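Local coordinates for protein alpha-Amylase (Thermotoga maritima, PDB 2B5D) that belongs to glycosyl hydrolase family 57, carries the name alpha-amylase, and has a central, mainly parallel beta-sheet wrapped by helices, at residues E26-W29 with L30-I34; F267-E270 with M271-K275. All blocks are in the same frame, centred on the assembly; numbering follows the deposited sequence.

In the fold
Both contacts are local, each at the start of a helix, and they lie on the same side of the chain's centre, centres about 21 Å apart. Interaction 1 opens helix 27-47, its centre about 12 Å from the chain's centre; interaction 2 makes the short helix 271-274, about 32 Å out. Both are partly buried, but no touching residue of interaction 1 is exposed, against two of interaction 2. Helix 68-91 touches both. In interaction 1 regular backbone bonds run beside a salt bridge between side chains one turn apart (Arg28 and Glu32). Interaction 2 has one bent backbone bond and relies on an arginine chain laid over a tyrosine ring, its charge met by acids outside.

Interaction 1 (E26-W29 with L30-I34); sequences EERW and LFEAI
Arg28, Trp29 and Glu32 meet on one flank of the first turns of helix 27-47. Glu32 reaches back one turn with its chain extended beyond CG, and the Arg28 chain, bent at chi3 (93°), brings the guanidinium to it. This i to i+4 salt bridge along the helix joins Arg28 NH1 to Glu32 OE1 at 2.9 Å. OE1 lies at the guanidinium edge, in its plane, but NH1 comes from above the carboxylate, the two planes being 78° apart. The other carboxylate oxygen, Glu32 OE2, sits at the rim of the indole, 3.5 Å from Trp29 CE3. The backbone is regular helix here: Glu32 N donates to Arg28 O and Ala33 N to Trp29 O, both nearly straight. On another side, Glu27 O lies over the centre of the Phe31 ring, 3.4 Å from Phe31 CD1, while the Glu27 carboxylate turns away to the backbone N of His18. Leu30 and Phe31 pack against helix 68-91, and Leu30 also touches helix 59-66. One bent N-H bond (N-H...O angle 131°) probably fixes the ion pair less firmly than two in-plane bonds would, and the carboxylate charge beside the indole edge may add a mild attraction to its ring hydrogens.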
loop_
_atom_site.group_PDB
_atom_site.type_symbol
_atom_site.label_atom_id
_atom_site.label_comp_id
_atom_site.label_asym_id
_atom_site.label_seq_id
_atom_site.Cartn_x
_atom_site.Cartn_y
_atom_site.Cartn_z
ATOM N N GLU A 26 2.627 -18.996 -4.308
ATOM C CA GLU A 26 2.757 -19.665 -3.019
ATOM C C GLU A 26 2.586 -21.180 -3.065
ATOM O O GLU A 26 2.726 -21.863 -2.050
ATOM C CB GLU A 26 1.898 -18.998 -1.914
ATOM C CG GLU A 26 0.864 -17.966 -2.365
ATOM C CD GLU A 26 1.464 -16.596 -2.748
ATOM O OE1 GLU A 26 1.124 -16.098 -3.854
ATOM O OE2 GLU A 26 2.254 -16.014 -1.953
ATOM N N GLU A 27 2.330 -21.705 -4.259
ATOM C CA GLU A 27 2.391 -23.142 -4.491
ATOM C C GLU A 27 3.824 -23.621 -4.752
ATOM O O GLU A 27 4.083 -24.821 -4.731
ATOM C CB GLU A 27 1.455 -23.550 -5.641
ATOM C CG GLU A 27 -0.033 -23.181 -5.410
ATOM C CD GLU A 27 -0.992 -23.838 -6.405
ATOM O OE1 GLU A 27 -2.102 -24.239 -5.971
ATOM O OE2 GLU A 27 -0.639 -23.948 -7.613
ATOM N N ARG A 28 4.740 -22.682 -5.014
ATOM C CA ARG A 28 6.167 -22.984 -5.195
ATOM C C ARG A 28 6.864 -23.339 -3.874
ATOM O O ARG A 28 7.878 -24.030 -3.881
ATOM C CB ARG A 28 6.895 -21.788 -5.806
ATOM C CG ARG A 28 6.507 -21.443 -7.227
ATOM C CD ARG A 28 7.411 -20.326 -7.785
ATOM N NE ARG A 28 8.590 -20.825 -8.512
ATOM C CZ ARG A 28 9.768 -21.129 -7.953
ATOM N NH1 ARG A 28 9.952 -20.998 -6.639
ATOM N NH2 ARG A 28 10.776 -21.567 -8.711
ATOM N N TRP A 29 6.342 -22.830 -2.755
ATOM C CA TRP A 29 6.845 -23.205 -1.442
ATOM C C TRP A 29 6.808 -24.737 -1.318
ATOM O O TRP A 29 7.821 -25.373 -1.041
ATOM C CB TRP A 29 6.018 -22.586 -0.310
ATOM C CG TRP A 29 5.827 -21.069 -0.290
ATOM C CD1 TRP A 29 4.768 -20.405 0.282
ATOM C CD2 TRP A 29 6.693 -20.040 -0.832
ATOM N NE1 TRP A 29 4.915 -19.042 0.130
ATOM C CE2 TRP A 29 6.082 -18.785 -0.545
ATOM C CE3 TRP A 29 7.925 -20.052 -1.531
ATOM C CZ2 TRP A 29 6.658 -17.540 -0.935
ATOM C CZ3 TRP A 29 8.505 -18.802 -1.927
ATOM C CH2 TRP A 29 7.861 -17.572 -1.618
ATOM N N LEU A 30 5.638 -25.307 -1.571
ATOM C CA LEU A 30 5.458 -26.749 -1.615
ATOM C C LEU A 30 6.473 -27.474 -2.508
ATOM O O LEU A 30 7.071 -28.480 -2.110
ATOM C CB LEU A 30 4.042 -27.072 -2.095
ATOM C CG LEU A 30 3.236 -28.265 -1.566
ATOM C CD1 LEU A 30 2.557 -28.924 -2.727
ATOM C CD2 LEU A 30 4.028 -29.281 -0.738
ATOM N N PHE A 31 6.666 -26.967 -3.718
ATOM C CA PHE A 31 7.586 -27.600 -4.654
ATOM C C PHE A 31 9.051 -27.571 -4.215
ATOM O O PHE A 31 9.768 -28.563 -4.365
ATOM C CB PHE A 31 7.413 -27.004 -6.051
ATOM C CG PHE A 31 6.014 -27.112 -6.587
ATOM C CD1 PHE A 31 5.528 -26.154 -7.482
ATOM C CD2 PHE A 31 5.173 -28.165 -6.196
ATOM C CE1 PHE A 31 4.210 -26.247 -7.992
ATOM C CE2 PHE A 31 3.873 -28.273 -6.693
ATOM C CZ PHE A 31 3.385 -27.316 -7.592
ATOM N N GLU A 32 9.490 -26.440 -3.688
ATOM C CA GLU A 32 10.815 -26.338 -3.086
ATOM C C GLU A 32 10.965 -27.266 -1.868
ATOM O O GLU A 32 11.971 -27.970 -1.751
ATOM C CB GLU A 32 11.107 -24.891 -2.682
ATOM C CG GLU A 32 11.249 -23.884 -3.842
ATOM C CD GLU A 32 11.080 -22.408 -3.396
ATOM O OE1 GLU A 32 11.433 -21.499 -4.190
ATOM O OE2 GLU A 32 10.603 -22.158 -2.259
ATOM N N ALA A 33 9.962 -27.285 -0.971
ATOM C CA ALA A 33 9.969 -28.237 0.170
ATOM C C ALA A 33 10.083 -29.693 -0.268
ATOM O O ALA A 33 10.857 -30.440 0.303
ATOM C CB ALA A 33 8.792 -28.033 1.057
ATOM N N ILE A 34 9.364 -30.081 -1.317
ATOM C CA ILE A 34 9.439 -31.466 -1.835
ATOM C C ILE A 34 10.830 -31.752 -2.386
ATOM O O ILE A 34 11.420 -32.808 -2.136
ATOM C CB ILE A 34 8.367 -31.751 -2.941
ATOM C CG1 ILE A 34 6.957 -31.510 -2.418
ATOM C CG2 ILE A 34 8.447 -33.171 -3.407
ATOM C CD1 ILE A 34 5.850 -31.808 -3.432
#

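Interaction 2 (F267-E270 with M271-K275); sequences FDRE and MEYIK
The phenol ring of Tyr273 has the aliphatic part of Arg269 over one face. Arg269 CG makes the closest approach, 3.2 Å from Tyr273 CD1, and Arg269 CD follows as a CH-pi contact, 4.1 Å from the Tyr273 ring centroid and 26° off the normal. Bends at chi2 and chi3 carry the arginine chain across the ring, so that methylenes rather than the guanidinium do the touching. With Arg269 CZ 5.5 Å from the Tyr273 ring centroid and the guanidinium plane turned 53° from the ring, any cation-pi attraction is weak at most. The charge is instead met by Glu88 and Glu95, which form salt bridges with Arg269 NH1 and NH2, while Arg91 brings a like charge close to NH2. Glu270 holds the N-cap position of the short helix 271-274. From there Glu270 O accepts a hydrogen bond from Ile274 N at 3.1 Å; the N-H...O angle of 136° shows a bent bond. Glu270 O is also 3.1 Å from Tyr273 CB and 3.5 Å from Ile274 CG2. Ile274 CB comes within 4.2 Å of Arg269 CB, both residues being buried, and the isoleucine also touches Arg284, whose NH1 bonds to Arg269 O. Tyr273 leans on Glu88 and Arg91 of helix 68-91, its hydroxyl making a weak hydrogen bond with Lys87 O.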
loop_
_atom_site.group_PDB
_atom_site.type_symbol
_atom_site.label_atom_id
_atom_site.label_comp_id
_atom_site.label_asym_id
_atom_site.label_seq_id
_atom_site.Cartn_x
_atom_site.Cartn_y
_atom_site.Cartn_z
ATOM N N PHE A 267 18.049 -14.163 -10.411
ATOM C CA PHE A 267 18.324 -12.767 -10.086
ATOM C C PHE A 267 19.554 -12.271 -10.852
ATOM O O PHE A 267 19.747 -11.060 -11.031
ATOM C CB PHE A 267 18.529 -12.600 -8.579
ATOM C CG PHE A 267 17.278 -12.824 -7.761
ATOM C CD1 PHE A 267 16.912 -14.107 -7.350
ATOM C CD2 PHE A 267 16.462 -11.749 -7.399
ATOM C CE1 PHE A 267 15.762 -14.314 -6.592
ATOM C CE2 PHE A 267 15.297 -11.951 -6.635
ATOM C CZ PHE A 267 14.955 -13.238 -6.231
ATOM N N ASP A 268 20.360 -13.227 -11.318
ATOM C CA ASP A 268 21.652 -12.950 -11.939
ATOM C C ASP A 268 21.653 -13.114 -13.448
ATOM O O ASP A 268 22.190 -12.271 -14.164
ATOM C CB ASP A 268 22.734 -13.851 -11.341
ATOM C CG ASP A 268 22.952 -13.594 -9.866
ATOM O OD1 ASP A 268 23.569 -14.465 -9.204
ATOM O OD2 ASP A 268 22.498 -12.533 -9.369
ATOM N N ARG A 269 21.077 -14.209 -13.926
ATOM C CA ARG A 269 21.066 -14.478 -15.358
ATOM C C ARG A 269 20.263 -13.395 -16.100
ATOM O O ARG A 269 19.314 -12.818 -15.553
ATOM C CB ARG A 269 20.494 -15.866 -15.637
ATOM C CG ARG A 269 21.174 -16.601 -16.756
ATOM C CD ARG A 269 22.116 -17.688 -16.253
ATOM N NE ARG A 269 23.520 -17.332 -16.417
ATOM C CZ ARG A 269 24.534 -18.198 -16.466
ATOM N NH1 ARG A 269 24.340 -19.508 -16.368
ATOM N NH2 ARG A 269 25.765 -17.739 -16.630
ATOM N N GLU A 270 20.661 -13.117 -17.343
ATOM C CA GLU A 270 20.010 -12.086 -18.167
ATOM C C GLU A 270 18.548 -12.412 -18.432
ATOM O O GLU A 270 18.189 -13.566 -18.647
ATOM C CB GLU A 270 20.762 -11.875 -19.480
ATOM C CG GLU A 270 22.241 -11.543 -19.292
ATOM C CD GLU A 270 22.835 -10.855 -20.513
ATOM O OE1 GLU A 270 23.815 -11.384 -21.092
ATOM O OE2 GLU A 270 22.309 -9.789 -20.901
ATOM N N MET A 271 17.729 -11.362 -18.412
ATOM C CA MET A 271 16.269 -11.446 -18.490
ATOM C C MET A 271 15.697 -12.290 -19.646
ATOM O O MET A 271 14.729 -13.046 -19.449
ATOM C CB MET A 271 15.667 -10.035 -18.506
ATOM C CG MET A 271 14.140 -10.001 -18.602
ATOM S SD MET A 271 13.340 -10.999 -17.325
ATOM C CE MET A 271 13.592 -9.951 -15.880
ATOM N N GLU A 272 16.279 -12.152 -20.840
ATOM C CA GLU A 272 15.784 -12.892 -22.008
ATOM C C GLU A 272 16.090 -14.377 -21.884
ATOM O O GLU A 272 15.299 -15.225 -22.311
ATOM C CB GLU A 272 16.330 -12.329 -23.324
ATOM C CG GLU A 272 15.304 -12.438 -24.474
ATOM C CD GLU A 272 15.874 -12.077 -25.836
ATOM O OE1 GLU A 272 17.112 -12.159 -26.005
ATOM O OE2 GLU A 272 15.077 -11.716 -26.735
ATOM N N TYR A 273 17.241 -14.673 -21.283
ATOM C CA TYR A 273 17.643 -16.037 -20.963
ATOM C C TYR A 273 16.666 -16.702 -19.983
ATOM O O TYR A 273 16.239 -17.847 -20.184
ATOM C CB TYR A 273 19.054 -16.025 -20.369
ATOM C CG TYR A 273 19.574 -17.390 -20.000
ATOM C CD1 TYR A 273 19.153 -18.033 -18.826
ATOM C CD2 TYR A 273 20.484 -18.049 -20.820
ATOM C CE1 TYR A 273 19.625 -19.296 -18.487
ATOM C CE2 TYR A 273 20.964 -19.309 -20.486
ATOM C CZ TYR A 273 20.531 -19.922 -19.320
ATOM O OH TYR A 273 21.011 -21.165 -18.996
ATOM N N ILE A 274 16.305 -15.951 -18.943
ATOM C CA ILE A 274 15.704 -16.510 -17.730
ATOM C C ILE A 274 14.171 -16.395 -17.637
ATOM O O ILE A 274 13.565 -16.989 -16.741
ATOM C CB ILE A 274 16.415 -15.941 -16.439
ATOM C CG1 ILE A 274 16.233 -16.888 -15.238
ATOM C CG2 ILE A 274 15.994 -14.490 -16.137
ATOM C CD1 ILE A 274 16.908 -18.253 -15.398
ATOM N N LYS A 275 13.574 -15.686 -18.602
ATOM C CA LYS A 275 12.149 -15.268 -18.610
ATOM C C LYS A 275 11.085 -16.299 -18.198
ATOM O O LYS A 275 10.236 -16.000 -17.351
ATOM C CB LYS A 275 11.782 -14.620 -19.970
ATOM C CG LYS A 275 10.277 -14.232 -20.188
ATOM C CD LYS A 275 9.652 -13.360 -19.057
ATOM C CE LYS A 275 10.225 -11.935 -18.977
ATOM N NZ LYS A 275 9.595 -10.988 -19.949
#